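Local coordinates for protein aromatic-L-amino-acid decarboxylase (Catharanthus roseus, PDB 6EEW) that catalyses the pyridoxal-phosphate-dependent decarboxylation of L-tryptophan to tryptamine and of 5-hydroxy-L-tryptophan to serotonin, working as a homodimer, at residues E113-S116 with T117-S121; G57-R60 with K61-E65; D75-M78 with K79-K83. One frame throughout, in Å; residues are numbered along the deposited sequence.

Contact 1 (E113-S116 with T117-S121)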
loop_
_atom_site.group_PDB
_atom_site.type_symbol
_atom_site.label_atom_id
_atom_site.label_comp_id
_atom_site.label_asym_id
_atom_site.label_seq_id
_atom_site.Cartn_x
_atom_site.Cartn_y
_atom_site.Cartn_z
ATOM N N GLU A 113 0.072 -13.301 7.095
ATOM C CA GLU A 113 -0.978 -12.443 6.568
ATOM C C GLU A 113 -2.235 -12.528 7.423
ATOM O O GLU A 113 -2.796 -11.500 7.824
ATOM C CB GLU A 113 -1.280 -12.820 5.120
ATOM C CG GLU A 113 -0.311 -12.182 4.137
ATOM C CD GLU A 113 -0.649 -10.710 3.843
ATOM O OE1 GLU A 113 -1.758 -10.262 4.226
ATOM O OE2 GLU A 113 0.191 -9.999 3.235
ATOM N N MET A 114 -2.693 -13.751 7.708
ATOM C CA MET A 114 -3.883 -13.930 8.532
ATOM C C MET A 114 -3.739 -13.208 9.857
ATOM O O MET A 114 -4.624 -12.449 10.267
ATOM C CB MET A 114 -4.146 -15.409 8.771
ATOM C CG MET A 114 -4.587 -16.180 7.550
ATOM S SD MET A 114 -4.848 -17.916 7.973
ATOM C CE MET A 114 -6.264 -17.798 9.068
ATOM N N LEU A 115 -2.642 -13.473 10.565
ATOM C CA LEU A 115 -2.456 -12.901 11.892
ATOM C C LEU A 115 -2.283 -11.392 11.824
ATOM O O LEU A 115 -2.894 -10.657 12.611
ATOM C CB LEU A 115 -1.261 -13.564 12.566
ATOM C CG LEU A 115 -0.857 -13.239 14.000
ATOM C CD1 LEU A 115 -2.022 -13.403 14.953
ATOM C CD2 LEU A 115 0.325 -14.116 14.406
ATOM N N SER A 116 -1.470 -10.909 10.876
ATOM C CA SER A 116 -1.248 -9.482 10.733
ATOM C C SER A 116 -2.557 -8.757 10.490
ATOM O O SER A 116 -2.789 -7.664 11.029
ATOM C CB SER A 116 -0.279 -9.238 9.576
ATOM O OG SER A 116 -0.212 -7.862 9.257
ATOM N N THR A 117 -3.436 -9.366 9.689
ATOM C CA THR A 117 -4.727 -8.771 9.414
ATOM C C THR A 117 -5.630 -8.825 10.641
ATOM O O THR A 117 -6.157 -7.799 11.078
ATOM C CB THR A 117 -5.365 -9.485 8.233
ATOM O OG1 THR A 117 -4.537 -9.297 7.079
ATOM C CG2 THR A 117 -6.750 -8.910 7.980
ATOM N N ALA A 118 -5.762 -9.999 11.249
ATOM C CA ALA A 118 -6.638 -10.145 12.405
ATOM C C ALA A 118 -6.280 -9.152 13.501
ATOM O O ALA A 118 -7.170 -8.575 14.135
ATOM C CB ALA A 118 -6.568 -11.577 12.932
ATOM N N LEU A 119 -4.984 -8.964 13.773
ATOM C CA LEU A 119 -4.596 -7.977 14.780
ATOM C C LEU A 119 -5.007 -6.575 14.348
ATOM O O LEU A 119 -5.461 -5.762 15.172
ATOM C CB LEU A 119 -3.088 -8.064 15.042
ATOM C CG LEU A 119 -2.564 -9.349 15.699
ATOM C CD1 LEU A 119 -1.038 -9.360 15.787
ATOM C CD2 LEU A 119 -3.152 -9.523 17.104
ATOM N N ASN A 120 -4.915 -6.299 13.046
ATOM C CA ASN A 120 -5.418 -5.071 12.464
ATOM C C ASN A 120 -4.911 -3.870 13.251
ATOM O O ASN A 120 -5.665 -2.966 13.610
ATOM C CB ASN A 120 -6.953 -5.089 12.402
ATOM C CG ASN A 120 -7.519 -4.067 11.428
ATOM O OD1 ASN A 120 -6.976 -3.870 10.341
ATOM N ND2 ASN A 120 -8.629 -3.420 11.808
ATOM N N SER A 121 -3.620 -3.884 13.558
ATOM C CA SER A 121 -2.997 -2.742 14.202
ATOM C C SER A 121 -2.564 -1.737 13.148
ATOM O O SER A 121 -2.357 -2.076 11.985
ATOM C CB SER A 121 -1.802 -3.182 15.033
ATOM O OG SER A 121 -0.868 -3.835 14.192
#

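Contact 2 (G57-R60 with K61-E65)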
loop_
_atom_site.group_PDB
_atom_site.type_symbol
_atom_site.label_atom_id
_atom_site.label_comp_id
_atom_site.label_asym_id
_atom_site.label_seq_id
_atom_site.Cartn_x
_atom_site.Cartn_y
_atom_site.Cartn_z
ATOM N N GLY A 57 -16.271 -6.908 -19.758
ATOM C CA GLY A 57 -17.625 -6.632 -19.331
ATOM C C GLY A 57 -18.459 -7.847 -19.008
ATOM O O GLY A 57 -19.663 -7.707 -18.775
ATOM N N TYR A 58 -17.859 -9.037 -18.968
ATOM C CA TYR A 58 -18.649 -10.241 -18.734
ATOM C C TYR A 58 -19.297 -10.231 -17.357
ATOM O O TYR A 58 -20.376 -10.804 -17.174
ATOM C CB TYR A 58 -17.773 -11.485 -18.860
ATOM C CG TYR A 58 -17.115 -11.834 -17.551
ATOM C CD1 TYR A 58 -15.943 -11.209 -17.158
ATOM C CD2 TYR A 58 -17.690 -12.759 -16.685
ATOM C CE1 TYR A 58 -15.337 -11.514 -15.947
ATOM C CE2 TYR A 58 -17.095 -13.068 -15.466
ATOM C CZ TYR A 58 -15.914 -12.445 -15.105
ATOM O OH TYR A 58 -15.306 -12.751 -13.899
ATOM N N LEU A 59 -18.640 -9.630 -16.366
ATOM C CA LEU A 59 -19.130 -9.751 -15.002
ATOM C C LEU A 59 -20.287 -8.800 -14.714
ATOM O O LEU A 59 -21.029 -9.022 -13.751
ATOM C CB LEU A 59 -17.982 -9.524 -14.020
ATOM C CG LEU A 59 -18.272 -9.946 -12.581
ATOM C CD1 LEU A 59 -18.622 -11.424 -12.519
ATOM C CD2 LEU A 59 -17.102 -9.616 -11.669
ATOM N N ARG A 60 -20.466 -7.755 -15.530
ATOM C CA ARG A 60 -21.609 -6.862 -15.350
ATOM C C ARG A 60 -22.928 -7.583 -15.586
ATOM O O ARG A 60 -23.941 -7.250 -14.957
ATOM C CB ARG A 60 -21.495 -5.657 -16.289
ATOM C CG ARG A 60 -22.794 -4.871 -16.467
ATOM C CD ARG A 60 -23.119 -3.994 -15.257
ATOM N NE ARG A 60 -23.441 -4.770 -14.061
ATOM C CZ ARG A 60 -23.225 -4.348 -12.816
ATOM N NH1 ARG A 60 -22.676 -3.157 -12.605
ATOM N NH2 ARG A 60 -23.545 -5.116 -11.780
ATOM N N LYS A 61 -22.942 -8.571 -16.477
ATOM C CA LYS A 61 -24.168 -9.284 -16.798
ATOM C C LYS A 61 -24.546 -10.324 -15.750
ATOM O O LYS A 61 -25.620 -10.926 -15.863
ATOM C CB LYS A 61 -24.022 -9.977 -18.157
ATOM C CG LYS A 61 -23.295 -9.152 -19.216
ATOM C CD LYS A 61 -23.127 -9.957 -20.500
ATOM C CE LYS A 61 -22.274 -9.229 -21.526
ATOM N NZ LYS A 61 -22.227 -9.971 -22.818
ATOM N N ARG A 62 -23.709 -10.539 -14.727
ATOM C CA ARG A 62 -23.940 -11.572 -13.727
ATOM C C ARG A 62 -24.093 -11.042 -12.309
ATOM O O ARG A 62 -24.423 -11.825 -11.410
ATOM C CB ARG A 62 -22.803 -12.605 -13.746
ATOM C CG ARG A 62 -22.591 -13.260 -15.092
ATOM C CD ARG A 62 -21.493 -14.292 -15.000
ATOM N NE ARG A 62 -21.092 -14.821 -16.302
ATOM C CZ ARG A 62 -20.148 -15.745 -16.470
ATOM N NH1 ARG A 62 -19.505 -16.241 -15.420
ATOM N NH2 ARG A 62 -19.844 -16.168 -17.688
ATOM N N ILE A 63 -23.852 -9.757 -12.078
ATOM C CA ILE A 63 -24.025 -9.151 -10.760
ATOM C C ILE A 63 -25.073 -8.053 -10.853
ATOM O O ILE A 63 -25.142 -7.350 -11.870
ATOM C CB ILE A 63 -22.709 -8.586 -10.203
ATOM C CG1 ILE A 63 -21.677 -9.689 -10.011
ATOM C CG2 ILE A 63 -22.945 -7.825 -8.893
ATOM C CD1 ILE A 63 -20.481 -9.215 -9.273
ATOM N N PRO A 64 -25.917 -7.889 -9.839
ATOM C CA PRO A 64 -26.882 -6.784 -9.857
ATOM C C PRO A 64 -26.180 -5.434 -9.938
ATOM O O PRO A 64 -25.026 -5.275 -9.529
ATOM C CB PRO A 64 -27.627 -6.946 -8.527
ATOM C CG PRO A 64 -27.494 -8.391 -8.202
ATOM C CD PRO A 64 -26.110 -8.771 -8.673
ATOM N N GLU A 65 -26.901 -4.448 -10.481
ATOM C CA GLU A 65 -26.344 -3.109 -10.634
ATOM C C GLU A 65 -26.263 -2.338 -9.324
ATOM O O GLU A 65 -25.548 -1.331 -9.258
ATOM C CB GLU A 65 -27.167 -2.312 -11.644
ATOM C CG GLU A 65 -26.972 -2.774 -13.065
ATOM C CD GLU A 65 -27.876 -2.049 -14.023
ATOM O OE1 GLU A 65 -28.647 -1.183 -13.559
ATOM O OE2 GLU A 65 -27.811 -2.338 -15.234
#

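Contact 3 (D75-M78 with K79-K83)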
loop_
_atom_site.group_PDB
_atom_site.type_symbol
_atom_site.label_atom_id
_atom_site.label_comp_id
_atom_site.label_asym_id
_atom_site.label_seq_id
_atom_site.Cartn_x
_atom_site.Cartn_y
_atom_site.Cartn_z
ATOM N N ASP A 75 -23.563 -19.100 1.524
ATOM C CA ASP A 75 -23.596 -20.158 0.515
ATOM C C ASP A 75 -23.760 -19.587 -0.886
ATOM O O ASP A 75 -23.076 -20.014 -1.825
ATOM C CB ASP A 75 -24.732 -21.137 0.815
ATOM C CG ASP A 75 -24.493 -21.949 2.070
ATOM O OD1 ASP A 75 -23.373 -21.878 2.616
ATOM O OD2 ASP A 75 -25.434 -22.640 2.524
ATOM N N ASP A 76 -24.665 -18.620 -1.051
ATOM C CA ASP A 76 -24.842 -18.008 -2.365
ATOM C C ASP A 76 -23.568 -17.305 -2.817
ATOM O O ASP A 76 -23.176 -17.400 -3.987
ATOM C CB ASP A 76 -26.012 -17.024 -2.332
ATOM C CG ASP A 76 -27.359 -17.712 -2.173
ATOM O OD1 ASP A 76 -27.418 -18.957 -2.295
ATOM O OD2 ASP A 76 -28.361 -17.004 -1.925
ATOM N N ILE A 77 -22.894 -16.618 -1.893
ATOM C CA ILE A 77 -21.683 -15.882 -2.234
ATOM C C ILE A 77 -20.587 -16.838 -2.676
ATOM O O ILE A 77 -19.893 -16.600 -3.668
ATOM C CB ILE A 77 -21.227 -15.030 -1.040
ATOM C CG1 ILE A 77 -22.331 -14.050 -0.629
ATOM C CG2 ILE A 77 -19.924 -14.312 -1.384
ATOM C CD1 ILE A 77 -21.956 -13.170 0.543
ATOM N N MET A 78 -20.383 -17.912 -1.914
ATOM C CA MET A 78 -19.380 -18.903 -2.280
ATOM C C MET A 78 -19.696 -19.509 -3.639
ATOM O O MET A 78 -18.795 -19.724 -4.464
ATOM C CB MET A 78 -19.314 -19.981 -1.206
ATOM C CG MET A 78 -18.878 -19.456 0.149
ATOM S SD MET A 78 -17.162 -18.901 0.146
ATOM C CE MET A 78 -17.315 -17.310 -0.648
ATOM N N LYS A 79 -20.978 -19.786 -3.895
ATOM C CA LYS A 79 -21.372 -20.284 -5.207
ATOM C C LYS A 79 -20.977 -19.300 -6.299
ATOM O O LYS A 79 -20.410 -19.688 -7.329
ATOM C CB LYS A 79 -22.877 -20.542 -5.232
ATOM C CG LYS A 79 -23.354 -21.280 -6.465
ATOM C CD LYS A 79 -24.875 -21.378 -6.504
ATOM C CE LYS A 79 -25.532 -20.011 -6.634
ATOM N NZ LYS A 79 -27.018 -20.123 -6.627
ATOM N N ASP A 80 -21.242 -18.010 -6.077
ATOM C CA ASP A 80 -20.915 -17.001 -7.083
ATOM C C ASP A 80 -19.411 -16.853 -7.262
ATOM O O ASP A 80 -18.944 -16.501 -8.347
ATOM C CB ASP A 80 -21.524 -15.657 -6.697
ATOM C CG ASP A 80 -23.038 -15.670 -6.737
ATOM O OD1 ASP A 80 -23.605 -16.691 -7.189
ATOM O OD2 ASP A 80 -23.649 -14.664 -6.307
ATOM N N ILE A 81 -18.644 -17.074 -6.201
ATOM C CA ILE A 81 -17.198 -17.011 -6.327
ATOM C C ILE A 81 -16.698 -18.177 -7.163
ATOM O O ILE A 81 -15.772 -18.031 -7.972
ATOM C CB ILE A 81 -16.557 -16.982 -4.932
ATOM C CG1 ILE A 81 -16.892 -15.652 -4.263
ATOM C CG2 ILE A 81 -15.047 -17.183 -5.046
ATOM C CD1 ILE A 81 -16.346 -15.502 -2.889
ATOM N N GLN A 82 -17.305 -19.352 -6.982
ATOM C CA GLN A 82 -16.921 -20.509 -7.782
ATOM C C GLN A 82 -17.336 -20.346 -9.239
ATOM O O GLN A 82 -16.626 -20.805 -10.140
ATOM C CB GLN A 82 -17.535 -21.780 -7.195
ATOM C CG GLN A 82 -16.640 -22.501 -6.201
ATOM C CD GLN A 82 -15.461 -23.216 -6.865
ATOM O OE1 GLN A 82 -14.762 -22.652 -7.712
ATOM N NE2 GLN A 82 -15.242 -24.470 -6.481
ATOM N N LYS A 83 -18.455 -19.667 -9.487
ATOM C CA LYS A 83 -19.088 -19.670 -10.799
ATOM C C LYS A 83 -18.806 -18.422 -11.632
ATOM O O LYS A 83 -18.830 -18.505 -12.865
ATOM C CB LYS A 83 -20.598 -19.864 -10.631
ATOM C CG LYS A 83 -21.380 -20.108 -11.909
ATOM C CD LYS A 83 -22.860 -19.999 -11.606
ATOM C CE LYS A 83 -23.182 -18.642 -11.005
ATOM N NZ LYS A 83 -24.614 -18.511 -10.667
#

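Contact 1 (E113-S116 with T117-S121)
Two donors of Thr117 grip the carbonyl oxygen of Glu113: the backbone N at 2.9 Å and the hydroxyl OG1, also 2.9 Å from Glu113 O. They come from opposite faces of the carbonyl plane. OG1 can bend back in this way because it lies beside its own backbone N (chi1 -62°). Thr117 OG1 has a second partner in Lys372, and the Glu113 carboxylate pairs with Lys377. The helix then runs on with Ala118 N to Met114 O and a nearly straight bond from Leu119 N to Leu115 O (171° at the hydrogen). Its last turn closes with Asn120 N on Ser116 O at 3.2 Å, after which Asn120 leaves the helix with positive phi (50°).

On the apolar side, Leu115 and Leu119 lie side by side, CD1 of Leu115 4.2 Å from CG of Leu119. The end of helix 107-119 is buried at the dimer interface. Leu115 and Ser116 rest on Leu376 of helix 375-409, while Met114 and Ala118 pack on Val35 and Ile38 of the second subunit, and Asn120 OD1 accepts a hydrogen bond from Leu325 N of that subunit.

Contact 2 (G57-R60 with K61-E65)
The irregular turn between helices 24-44 and 74-85 folds back on itself here, and the guanidinium of Arg60 reaches across to the carbonyl of Ile63. Arg60 NH2 donates to Ile63 O at 2.7 Å; the oxygen lies in the guanidinium plane, whereas the nitrogen stands above the carbonyl plane. The chain of Arg60 gets there by leaving the backbone with CG anti to N (chi1 164°) and then bending at chi2 and chi3, which curls it over the following residues. Pro64 O is 2.7 Å from Arg60 NH2 and accepts a hydrogen bond from Trp142 NE1 of the second subunit. Glu65 CG sits over one face of the guanidinium, 4.1 Å from Arg60 CZ. The carboxylate of Glu65 stays farther off, so the approach is made by its aliphatic part. Arg60 NE is buried with no hydrogen-bond partner in the model.

Residues 58-60 have helical backbone angles, but the bonding around them is loose. Arg62 N binds Leu59 O at 3.2 Å, from above the carbonyl plane, and the bonds from Lys61 N to Tyr58 O and from Ile63 N to Leu59 O are both weak.

On the Tyr58 side of the turn, Arg62, extended from CG to NE, lays one face of its guanidinium against the edge of the Tyr58 ring, with CZ 3.9 Å from Tyr58 CD2. The two planes are close to perpendicular, at 83°. Tyr58 OH is bonded to Asp84 O of helix 74-85. Leu59 CG meets the tip of Ile63, CD1, at 4.0 Å. Ile63 also packs on Trp142 of the second subunit, and Glu134 of that subunit accepts from the backbone nitrogens of Gly57 and Leu59.

Contact 3 (D75-M78 with K79-K83)
Helix 74-85 is an amphipathic element of the dimer interface, and in this part of it Ile77 and Ile81 meet one turn apart. CG2 of Ile77 comes to 4.1 Å from CD1 of Ile81, the two side chains running obliquely to each other. In Ile81 the CG1 branch lies anti to the carbonyl carbon (chi1 -68°), which carries it back over the preceding turn, where CG1 is 3.2 Å from Ile77 O. Met78, its chain bent at chi2 and chi3, runs alongside Ile81 in the same direction. The modelled separation of their end methyls is too short to be trusted, so that pair is best read only as neighbours.

In the backbone underneath, Lys79 N binds Asp75 O, Asp80 N binds Asp76 O, Ile81 N binds Ile77 O and Gln82 N binds Met78 O, all within 2.9 to 3.0 Å. These four bonds are i to i+4; the helix widens into a pi-type turn at 81-83.

Ile81 also packs on Trp379 of the second subunit, and Ile77 on Ser384 of that subunit. With an alanine here in place of Ile81, CG1, CG2 and CD1 are gone, and the CG2 methyl of Ile77 and Trp379 of the second subunit would probably face a gap.

Asp75 and Asp80 find their partners outside this part of the helix. Asp75 OD1 forms a salt bridge with Arg33 of helix 24-44, and Asp80 OD2 forms one with Arg383 of the second subunit. The chemistry thus divides the work: apolar groups of Ile77 and Ile81 face the second subunit, while these two acidic groups tie the helix to an arginine of its own chain and to one of the partner; Asp76 OD1 and Lys79 NZ, 4.5 Å apart, come near each other without forming a salt bridge.

Contacts 2, 3 and 1 follow in that order along the chain, and all three touch the second subunit. Contacts 2 and 3 are neighbours, their centres 14 Å apart: Arg62 NH1 lies 3.5 Å from Lys83 O, where the irregular turn packs against helix 74-85. Contact 1, on the next helix, 107-119, stands apart, its nearest atoms about 14 Å from contact 3 and about 22 Å from contact 2. Across the dimer, though, Leu115 of contact 1 packs on Ile81 of the second subunit. Contact 1 is the one that comes near bound ligand: the Asn120 side chain is about 7 Å from a bound tryptophan, and that of Glu113 about 8 Å from the side chain of substrate-binding His318.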